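Local atomic coordinates of A rubisco-like protein (Burkholderia fungorum, PDB entry 3NWR), a protein that probably catalyses a lyase-type reaction on a TIM-barrel scaffold related to the large chain of ribulose bisphosphate carboxylase. Residues Y19-P24 and D32-E37; P73-A78 and P295-S300; T109-V114 and Q305-L310. One frame throughout, in Å; residues are numbered along the deposited sequence.

Interaction 1 comes first along the chain and lies wholly within the N-terminal domain, where strand 14-23 meets helix 27-37. Interactions 2 and 3 tie that domain to the region after barrel strand 280-284: loop 295-300 and helix 301-309 receive loop 73-78 and helix 107-114, their segments alternating along the sequence. The centre of interaction 1 lies about 12 Å from that of interaction 2 and about 19 Å from that of interaction 3; the latter two are about 20 Å apart. Probable hydrogen bonds, Glu22-Ser74 and Tyr19-Val114, link interaction 1 to the others, and Met299 packs on Leu307 between interactions 2 and 3. Direct neighbours thus join all three, two lying on the interdomain seam.

Interaction 1: residues Y19-P24 and D32-E37; sequences YLIETP and DVMAGE
Met34 reaches from helix 27-37 to strand 14-23 and meets two side chains there, Ile21 and Tyr19, which lie two residues apart and so project from the same face of the sheet. The tight part of the contact is at the sulfur: Met34 SD lies 3.6 Å from Ile21 CG2. That methyl branch stands anti to the carbonyl carbon of Ile21 while CG1 fills the crowded position between N and C (chi1 66°), and it is this shorter branch that takes the touch. The methionine runs straight through chi2 and then bends at its last torsion (chi3 61°), carrying CE over one face of the Tyr19 ring. Met34 CE is 4.2 Å from the ring centroid and only 13° off the normal, a CH-pi contact displaced slightly toward the CG and CD1 rim. The same CE also lies 4.0 Å from Ile21 CG2, so the thioether end has a neighbour on both strand residues.

Elsewhere the two segments stand well apart. The backbones come no closer than 10.1 Å, between the CA atoms of Ile21 and Met34, and no hydrogen bond crosses. On the looser side of the helix Glu37 is exposed, and Asp32, which takes no part in the contact, is salt-bridged to Arg58.

Strand followed by helix against the sheet is the opening unit of the ferredoxin-like fold of RuBisCO N-terminal domains. Leu118 and Leu121 pack on Met34 from a loop, and the Tyr19 hydroxyl is hydrogen-bonded to the carbonyl oxygen of Val114 at the end of helix 107-114. Strand 14-23 itself runs between strands 89-99 and 126-133, both antiparallel to it, with helix 27-37 lying against the face of strand 14-23 that carries Tyr19 and Ile21.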
loop_
_atom_site.group_PDB
_atom_site.type_symbol
_atom_site.label_atom_id
_atom_site.label_comp_id
_atom_site.label_asym_id
_atom_site.label_seq_id
_atom_site.Cartn_x
_atom_site.Cartn_y
_atom_site.Cartn_z
ATOM N N TYR A 19 4.036 -17.194 -7.412
ATOM C CA TYR A 19 2.946 -16.413 -7.995
ATOM C C TYR A 19 1.919 -17.295 -8.666
ATOM O O TYR A 19 2.219 -18.416 -9.078
ATOM C CB TYR A 19 3.468 -15.445 -9.062
ATOM C CG TYR A 19 4.527 -14.504 -8.574
ATOM C CD1 TYR A 19 4.207 -13.207 -8.197
ATOM C CD2 TYR A 19 5.851 -14.907 -8.498
ATOM C CE1 TYR A 19 5.191 -12.337 -7.750
ATOM C CE2 TYR A 19 6.837 -14.046 -8.053
ATOM C CZ TYR A 19 6.496 -12.771 -7.671
ATOM O OH TYR A 19 7.474 -11.919 -7.219
ATOM N N LEU A 20 0.702 -16.771 -8.770
ATOM C CA LEU A 20 -0.289 -17.293 -9.698
ATOM C C LEU A 20 -0.393 -16.278 -10.820
ATOM O O LEU A 20 -0.692 -15.107 -10.571
ATOM C CB LEU A 20 -1.647 -17.448 -9.002
ATOM C CG LEU A 20 -2.858 -17.625 -9.924
ATOM C CD1 LEU A 20 -2.817 -18.981 -10.606
ATOM C CD2 LEU A 20 -4.156 -17.458 -9.137
ATOM N N ILE A 21 -0.133 -16.696 -12.057
ATOM C CA ILE A 21 -0.252 -15.774 -13.173
ATOM C C ILE A 21 -1.300 -16.249 -14.165
ATOM O O ILE A 21 -1.655 -17.429 -14.196
ATOM C CB ILE A 21 1.086 -15.543 -13.901
ATOM C CG1 ILE A 21 1.569 -16.831 -14.580
ATOM C CG2 ILE A 21 2.121 -15.005 -12.925
ATOM C CD1 ILE A 21 2.714 -16.594 -15.566
ATOM N N GLU A 22 -1.827 -15.305 -14.932
ATOM C CA GLU A 22 -2.817 -15.599 -15.957
ATOM C C GLU A 22 -2.439 -14.815 -17.200
ATOM O O GLU A 22 -2.134 -13.625 -17.127
ATOM C CB GLU A 22 -4.206 -15.192 -15.477
ATOM C CG GLU A 22 -5.336 -15.501 -16.453
ATOM C CD GLU A 22 -6.643 -14.876 -16.001
ATOM O OE1 GLU A 22 -7.148 -15.278 -14.925
ATOM O OE2 GLU A 22 -7.138 -13.975 -16.709
ATOM N N THR A 23 -2.452 -15.484 -18.353
ATOM C CA THR A 23 -2.005 -14.860 -19.592
ATOM C C THR A 23 -2.503 -15.683 -20.774
ATOM O O THR A 23 -2.587 -16.906 -20.682
ATOM C CB THR A 23 -0.458 -14.769 -19.651
ATOM O OG1 THR A 23 -0.047 -14.197 -20.899
ATOM C CG2 THR A 23 0.184 -16.159 -19.481
ATOM N N PRO A 24 -2.854 -15.013 -21.882
ATOM C CA PRO A 24 -3.214 -15.782 -23.076
ATOM C C PRO A 24 -1.952 -16.213 -23.814
ATOM O O PRO A 24 -2.029 -16.996 -24.768
ATOM C CB PRO A 24 -3.991 -14.771 -23.908
ATOM C CG PRO A 24 -3.361 -13.459 -23.573
ATOM C CD PRO A 24 -2.957 -13.560 -22.109
ATOM N N ASP A 32 9.431 -15.686 -17.382
ATOM C CA ASP A 32 10.785 -15.174 -17.519
ATOM C C ASP A 32 10.813 -13.667 -17.789
ATOM O O ASP A 32 11.756 -12.980 -17.394
ATOM C CB ASP A 32 11.589 -15.935 -18.568
ATOM C CG ASP A 32 13.069 -15.613 -18.490
ATOM O OD1 ASP A 32 13.704 -15.956 -17.466
ATOM O OD2 ASP A 32 13.587 -15.006 -19.445
ATOM N N VAL A 33 9.785 -13.154 -18.460
ATOM C CA VAL A 33 9.614 -11.710 -18.565
ATOM C C VAL A 33 9.548 -11.114 -17.156
ATOM O O VAL A 33 10.233 -10.137 -16.855
ATOM C CB VAL A 33 8.350 -11.332 -19.348
ATOM C CG1 VAL A 33 8.012 -9.859 -19.131
ATOM C CG2 VAL A 33 8.539 -11.622 -20.832
ATOM N N MET A 34 8.740 -11.721 -16.290
ATOM C CA MET A 34 8.649 -11.279 -14.898
ATOM C C MET A 34 10.002 -11.307 -14.199
ATOM O O MET A 34 10.401 -10.339 -13.545
ATOM C CB MET A 34 7.649 -12.145 -14.126
ATOM C CG MET A 34 6.257 -12.082 -14.691
ATOM S SD MET A 34 5.152 -13.248 -13.868
ATOM C CE MET A 34 5.263 -12.595 -12.195
ATOM N N ALA A 35 10.713 -12.421 -14.337
ATOM C CA ALA A 35 12.018 -12.575 -13.707
ATOM C C ALA A 35 12.990 -11.502 -14.189
ATOM O O ALA A 35 13.721 -10.898 -13.393
ATOM C CB ALA A 35 12.578 -13.967 -13.992
ATOM N N GLY A 36 12.996 -11.261 -15.495
ATOM C CA GLY A 36 13.907 -10.295 -16.081
ATOM C C GLY A 36 13.572 -8.876 -15.679
ATOM O O GLY A 36 14.455 -8.100 -15.300
ATOM N N GLU A 37 12.292 -8.532 -15.759
ATOM C CA GLU A 37 11.867 -7.171 -15.458
ATOM C C GLU A 37 12.139 -6.783 -14.012
ATOM O O GLU A 37 12.441 -5.625 -13.728
ATOM C CB GLU A 37 10.387 -6.985 -15.787
ATOM C CG GLU A 37 10.127 -6.939 -17.277
ATOM C CD GLU A 37 10.849 -5.778 -17.929
ATOM O OE1 GLU A 37 10.496 -4.620 -17.614
ATOM O OE2 GLU A 37 11.777 -6.023 -18.732
#

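Interaction 2: residues P73-A78 and P295-S300; sequences PSLPNA and PALGMS
Leu75 and Leu297 cross at about a right angle where a loop of the ferredoxin-like N-terminal domain meets a beta-alpha loop of the TIM barrel, the one leading from strand 280-284 to helix 301-309. Their contact is made by single methyl branches, Leu75 CD1 lying 3.9 Å from Leu297 CD1. Leu297 extends with CG anti to its backbone N (chi1 -173°), which carries the branch across to the partner loop, whereas Leu75 keeps CG beside its own N. Both leucines are buried, and residues of the second subunit add to the packing: Arg293 on Leu75, Met290 on Leu297.

One residue earlier on each loop, Ser74 and Ala296 face each other with their CB atoms 3.5 Å apart, tighter than ordinary carbon contact, at a partly exposed edge of the interface. Their CA atoms mark the closest backbone approach, 6.5 Å. No hydrogen bond bridges the two segments, whose contact is by van der Waals packing; beside it Gly298 and Ser300 are backbone-bonded to Leu129 of strand 126-133. The serine hydroxyl is engaged within its own domain: Ser74 OG, 3.7 Å from Ala296 CB, is hydrogen-bonded to OE1 of Glu22.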
loop_
_atom_site.group_PDB
_atom_site.type_symbol
_atom_site.label_atom_id
_atom_site.label_comp_id
_atom_site.label_asym_id
_atom_site.label_seq_id
_atom_site.Cartn_x
_atom_site.Cartn_y
_atom_site.Cartn_z
ATOM N N PRO A 73 -10.813 -13.418 -19.408
ATOM C CA PRO A 73 -9.691 -12.780 -18.700
ATOM C C PRO A 73 -10.135 -12.173 -17.368
ATOM O O PRO A 73 -11.192 -11.539 -17.299
ATOM C CB PRO A 73 -9.248 -11.677 -19.661
ATOM C CG PRO A 73 -10.462 -11.397 -20.517
ATOM C CD PRO A 73 -11.184 -12.702 -20.641
ATOM N N SER A 74 -9.335 -12.364 -16.324
ATOM C CA SER A 74 -9.691 -11.866 -14.998
ATOM C C SER A 74 -9.586 -10.345 -14.902
ATOM O O SER A 74 -10.338 -9.715 -14.155
ATOM C CB SER A 74 -8.817 -12.515 -13.926
ATOM O OG SER A 74 -9.027 -13.919 -13.869
ATOM N N LEU A 75 -8.649 -9.766 -15.647
ATOM C CA LEU A 75 -8.413 -8.323 -15.625
ATOM C C LEU A 75 -8.390 -7.738 -17.033
ATOM O O LEU A 75 -7.920 -8.383 -17.973
ATOM C CB LEU A 75 -7.073 -8.005 -14.957
ATOM C CG LEU A 75 -6.815 -8.521 -13.539
ATOM C CD1 LEU A 75 -5.346 -8.285 -13.187
ATOM C CD2 LEU A 75 -7.732 -7.837 -12.530
ATOM N N PRO A 76 -8.888 -6.502 -17.185
ATOM C CA PRO A 76 -8.707 -5.790 -18.455
ATOM C C PRO A 76 -7.230 -5.600 -18.764
ATOM O O PRO A 76 -6.395 -5.540 -17.856
ATOM C CB PRO A 76 -9.341 -4.419 -18.189
ATOM C CG PRO A 76 -10.242 -4.618 -17.021
ATOM C CD PRO A 76 -9.629 -5.704 -16.193
ATOM N N ASN A 77 -6.907 -5.496 -20.045
ATOM C CA ASN A 77 -5.537 -5.271 -20.450
ATOM C C ASN A 77 -5.504 -4.627 -21.826
ATOM O O ASN A 77 -5.853 -5.269 -22.814
ATOM C CB ASN A 77 -4.763 -6.597 -20.443
ATOM C CG ASN A 77 -3.314 -6.420 -20.827
ATOM O OD1 ASN A 77 -2.990 -5.637 -21.717
ATOM N ND2 ASN A 77 -2.424 -7.134 -20.145
ATOM N N ALA A 78 -5.095 -3.361 -21.880
ATOM C CA ALA A 78 -5.143 -2.586 -23.120
ATOM C C ALA A 78 -4.130 -3.051 -24.164
ATOM O O ALA A 78 -4.400 -2.994 -25.365
ATOM C CB ALA A 78 -4.960 -1.099 -22.828
ATOM N N PRO A 295 -8.993 -12.822 -6.381
ATOM C CA PRO A 295 -8.045 -13.942 -6.333
ATOM C C PRO A 295 -7.005 -13.922 -7.456
ATOM O O PRO A 295 -5.980 -14.599 -7.337
ATOM C CB PRO A 295 -8.949 -15.182 -6.464
ATOM C CG PRO A 295 -10.219 -14.674 -7.040
ATOM C CD PRO A 295 -10.386 -13.286 -6.493
ATOM N N ALA A 296 -7.251 -13.162 -8.516
ATOM C CA ALA A 296 -6.314 -13.097 -9.634
ATOM C C ALA A 296 -5.295 -11.980 -9.476
ATOM O O ALA A 296 -4.460 -11.783 -10.349
ATOM C CB ALA A 296 -7.064 -12.926 -10.954
ATOM N N LEU A 297 -5.363 -11.244 -8.371
ATOM C CA LEU A 297 -4.557 -10.038 -8.235
ATOM C C LEU A 297 -4.018 -9.861 -6.829
ATOM O O LEU A 297 -4.629 -10.298 -5.868
ATOM C CB LEU A 297 -5.409 -8.813 -8.598
ATOM C CG LEU A 297 -4.750 -7.435 -8.683
ATOM C CD1 LEU A 297 -3.680 -7.423 -9.775
ATOM C CD2 LEU A 297 -5.804 -6.357 -8.956
ATOM N N GLY A 298 -2.870 -9.202 -6.722
ATOM C CA GLY A 298 -2.423 -8.692 -5.437
ATOM C C GLY A 298 -1.516 -9.614 -4.646
ATOM O O GLY A 298 -0.536 -10.135 -5.178
ATOM N N MET A 299 -1.852 -9.832 -3.378
ATOM C CA MET A 299 -0.942 -10.514 -2.474
ATOM C C MET A 299 -1.715 -11.389 -1.499
ATOM O O MET A 299 -2.587 -10.898 -0.778
ATOM C CB MET A 299 -0.121 -9.475 -1.706
ATOM C CG MET A 299 1.165 -9.996 -1.142
ATOM S SD MET A 299 2.070 -8.656 -0.324
ATOM C CE MET A 299 2.282 -7.451 -1.615
ATOM N N SER A 300 -1.413 -12.686 -1.485
ATOM C CA SER A 300 -1.963 -13.572 -0.457
ATOM C C SER A 300 -1.320 -13.267 0.894
ATOM O O SER A 300 -0.241 -12.656 0.971
ATOM C CB SER A 300 -1.717 -15.041 -0.807
ATOM O OG SER A 300 -2.298 -15.356 -2.059
#

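Interaction 3: residues T109-V114 and Q305-L310; sequences TLAATV and QTLWRL
Leu110 of helix 107-114 points toward segment 305-310, where Leu307 on helix 301-309 and Leu310, three residues further along the chain, receive it. Leu110 CB still stands 4.8 Å from the nearest methyl, Leu307 CD2. At Leu110 CG, set anti to the backbone N (chi1 171°), the distance to Leu307 CD2 has fallen to 3.9 Å. The chain then divides. CD1 diverges, while CD2 does the main packing: Leu110 CD2 lies 3.7 Å from Leu307 CD2 and equally 3.7 Å from Leu310 CD1. The Leu110 side chain crosses that of Leu310 at about a right angle. The other methyl of Leu307, CD1, is held more loosely, 4.4 Å from Ala111 CB.

All four touching residues are buried, and no polar bond spans the helices. Away from the seam, Arg309 NH2 is hydrogen-bonded to Gln305 OE1 one turn back, on a lone pair and in the guanidinium plane, the N-H within 18° of straight; NH1 forms a salt bridge with Asp349.

This apolar seam joins the N-terminal domain to a barrel helix. Leu132 of strand 126-133 packs on Leu307, Leu15 of strand 14-23 on Leu110, and Phe267 of helix 267-276 on both Ala111 and Leu307, while Trp264 of the second subunit also reaches Ala111.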
loop_
_atom_site.group_PDB
_atom_site.type_symbol
_atom_site.label_atom_id
_atom_site.label_comp_id
_atom_site.label_asym_id
_atom_site.label_seq_id
_atom_site.Cartn_x
_atom_site.Cartn_y
_atom_site.Cartn_z
ATOM N N THR A 109 12.345 -1.869 -0.832
ATOM C CA THR A 109 12.806 -2.304 -2.148
ATOM C C THR A 109 12.605 -3.804 -2.367
ATOM O O THR A 109 12.379 -4.240 -3.493
ATOM C CB THR A 109 14.238 -1.831 -2.435
ATOM O OG1 THR A 109 14.248 -0.406 -2.359
ATOM C CG2 THR A 109 14.688 -2.262 -3.835
ATOM N N LEU A 110 12.625 -4.584 -1.289
ATOM C CA LEU A 110 12.220 -5.983 -1.386
ATOM C C LEU A 110 10.788 -6.048 -1.926
ATOM O O LEU A 110 10.495 -6.815 -2.844
ATOM C CB LEU A 110 12.326 -6.661 -0.015
ATOM C CG LEU A 110 11.744 -8.069 0.084
ATOM C CD1 LEU A 110 12.382 -8.977 -0.950
ATOM C CD2 LEU A 110 11.903 -8.655 1.487
ATOM N N ALA A 111 9.900 -5.226 -1.375
ATOM C CA ALA A 111 8.525 -5.186 -1.884
ATOM C C ALA A 111 8.458 -4.721 -3.344
ATOM O O ALA A 111 7.668 -5.245 -4.130
ATOM C CB ALA A 111 7.637 -4.316 -0.998
ATOM N N ALA A 112 9.269 -3.734 -3.715
ATOM C CA ALA A 112 9.289 -3.241 -5.091
ATOM C C ALA A 112 9.740 -4.338 -6.044
ATOM O O ALA A 112 9.406 -4.320 -7.230
ATOM C CB ALA A 112 10.219 -2.034 -5.206
ATOM N N THR A 113 10.519 -5.279 -5.516
ATOM C CA THR A 113 11.118 -6.330 -6.334
ATOM C C THR A 113 10.164 -7.502 -6.529
ATOM O O THR A 113 9.938 -7.937 -7.658
ATOM C CB THR A 113 12.436 -6.828 -5.710
ATOM O OG1 THR A 113 13.358 -5.735 -5.604
ATOM C CG2 THR A 113 13.063 -7.917 -6.587
ATOM N N VAL A 114 9.603 -8.016 -5.436
ATOM C CA VAL A 114 8.720 -9.185 -5.524
ATOM C C VAL A 114 7.276 -8.842 -5.841
ATOM O O VAL A 114 6.494 -9.722 -6.195
ATOM C CB VAL A 114 8.767 -10.048 -4.250
ATOM C CG1 VAL A 114 10.189 -10.571 -4.025
ATOM C CG2 VAL A 114 8.258 -9.264 -3.038
ATOM N N GLN A 305 2.212 -11.017 5.150
ATOM C CA GLN A 305 2.642 -11.097 6.549
ATOM C C GLN A 305 4.145 -11.342 6.667
ATOM O O GLN A 305 4.763 -10.936 7.643
ATOM C CB GLN A 305 1.831 -12.151 7.319
ATOM C CG GLN A 305 2.050 -13.597 6.863
ATOM C CD GLN A 305 3.012 -14.366 7.748
ATOM O OE1 GLN A 305 2.950 -14.281 8.976
ATOM N NE2 GLN A 305 3.889 -15.160 7.123
ATOM N N THR A 306 4.738 -11.991 5.665
ATOM C CA THR A 306 6.195 -12.110 5.645
ATOM C C THR A 306 6.840 -10.725 5.587
ATOM O O THR A 306 7.682 -10.383 6.432
ATOM C CB THR A 306 6.685 -12.956 4.464
ATOM O OG1 THR A 306 6.202 -14.299 4.603
ATOM C CG2 THR A 306 8.206 -12.970 4.420
ATOM N N LEU A 307 6.438 -9.922 4.600
ATOM C CA LEU A 307 6.996 -8.583 4.460
ATOM C C LEU A 307 6.756 -7.756 5.713
ATOM O O LEU A 307 7.675 -7.119 6.228
ATOM C CB LEU A 307 6.396 -7.885 3.248
ATOM C CG LEU A 307 6.706 -8.539 1.908
ATOM C CD1 LEU A 307 5.863 -7.866 0.841
ATOM C CD2 LEU A 307 8.189 -8.412 1.594
ATOM N N TRP A 308 5.527 -7.767 6.219
ATOM C CA TRP A 308 5.238 -6.981 7.419
ATOM C C TRP A 308 5.992 -7.445 8.663
ATOM O O TRP A 308 6.411 -6.635 9.476
ATOM C CB TRP A 308 3.719 -6.818 7.640
ATOM C CG TRP A 308 3.259 -5.707 6.780
ATOM C CD1 TRP A 308 2.535 -5.782 5.611
ATOM C CD2 TRP A 308 3.603 -4.341 6.954
ATOM N NE1 TRP A 308 2.385 -4.516 5.074
ATOM C CE2 TRP A 308 3.032 -3.620 5.889
ATOM C CE3 TRP A 308 4.327 -3.649 7.933
ATOM C CZ2 TRP A 308 3.168 -2.233 5.772
ATOM C CZ3 TRP A 308 4.464 -2.288 7.812
ATOM C CH2 TRP A 308 3.892 -1.591 6.738
ATOM N N ARG A 309 6.198 -8.751 8.798
ATOM C CA ARG A 309 6.932 -9.234 9.957
ATOM C C ARG A 309 8.394 -8.774 9.943
ATOM O O ARG A 309 9.011 -8.629 11.000
ATOM C CB ARG A 309 6.790 -10.748 10.069
ATOM C CG ARG A 309 5.458 -11.130 10.698
ATOM C CD ARG A 309 5.123 -12.603 10.538
ATOM N NE ARG A 309 6.048 -13.469 11.259
ATOM C CZ ARG A 309 5.911 -14.789 11.312
ATOM N NH1 ARG A 309 6.788 -15.524 11.988
ATOM N NH2 ARG A 309 4.887 -15.372 10.685
ATOM N N LEU A 310 8.937 -8.509 8.759
ATOM C CA LEU A 310 10.299 -7.972 8.668
ATOM C C LEU A 310 10.426 -6.574 9.276
ATOM O O LEU A 310 11.538 -6.125 9.576
ATOM C CB LEU A 310 10.813 -7.971 7.221
ATOM C CG LEU A 310 10.867 -9.349 6.549
ATOM C CD1 LEU A 310 11.268 -9.226 5.077
ATOM C CD2 LEU A 310 11.828 -10.285 7.285
#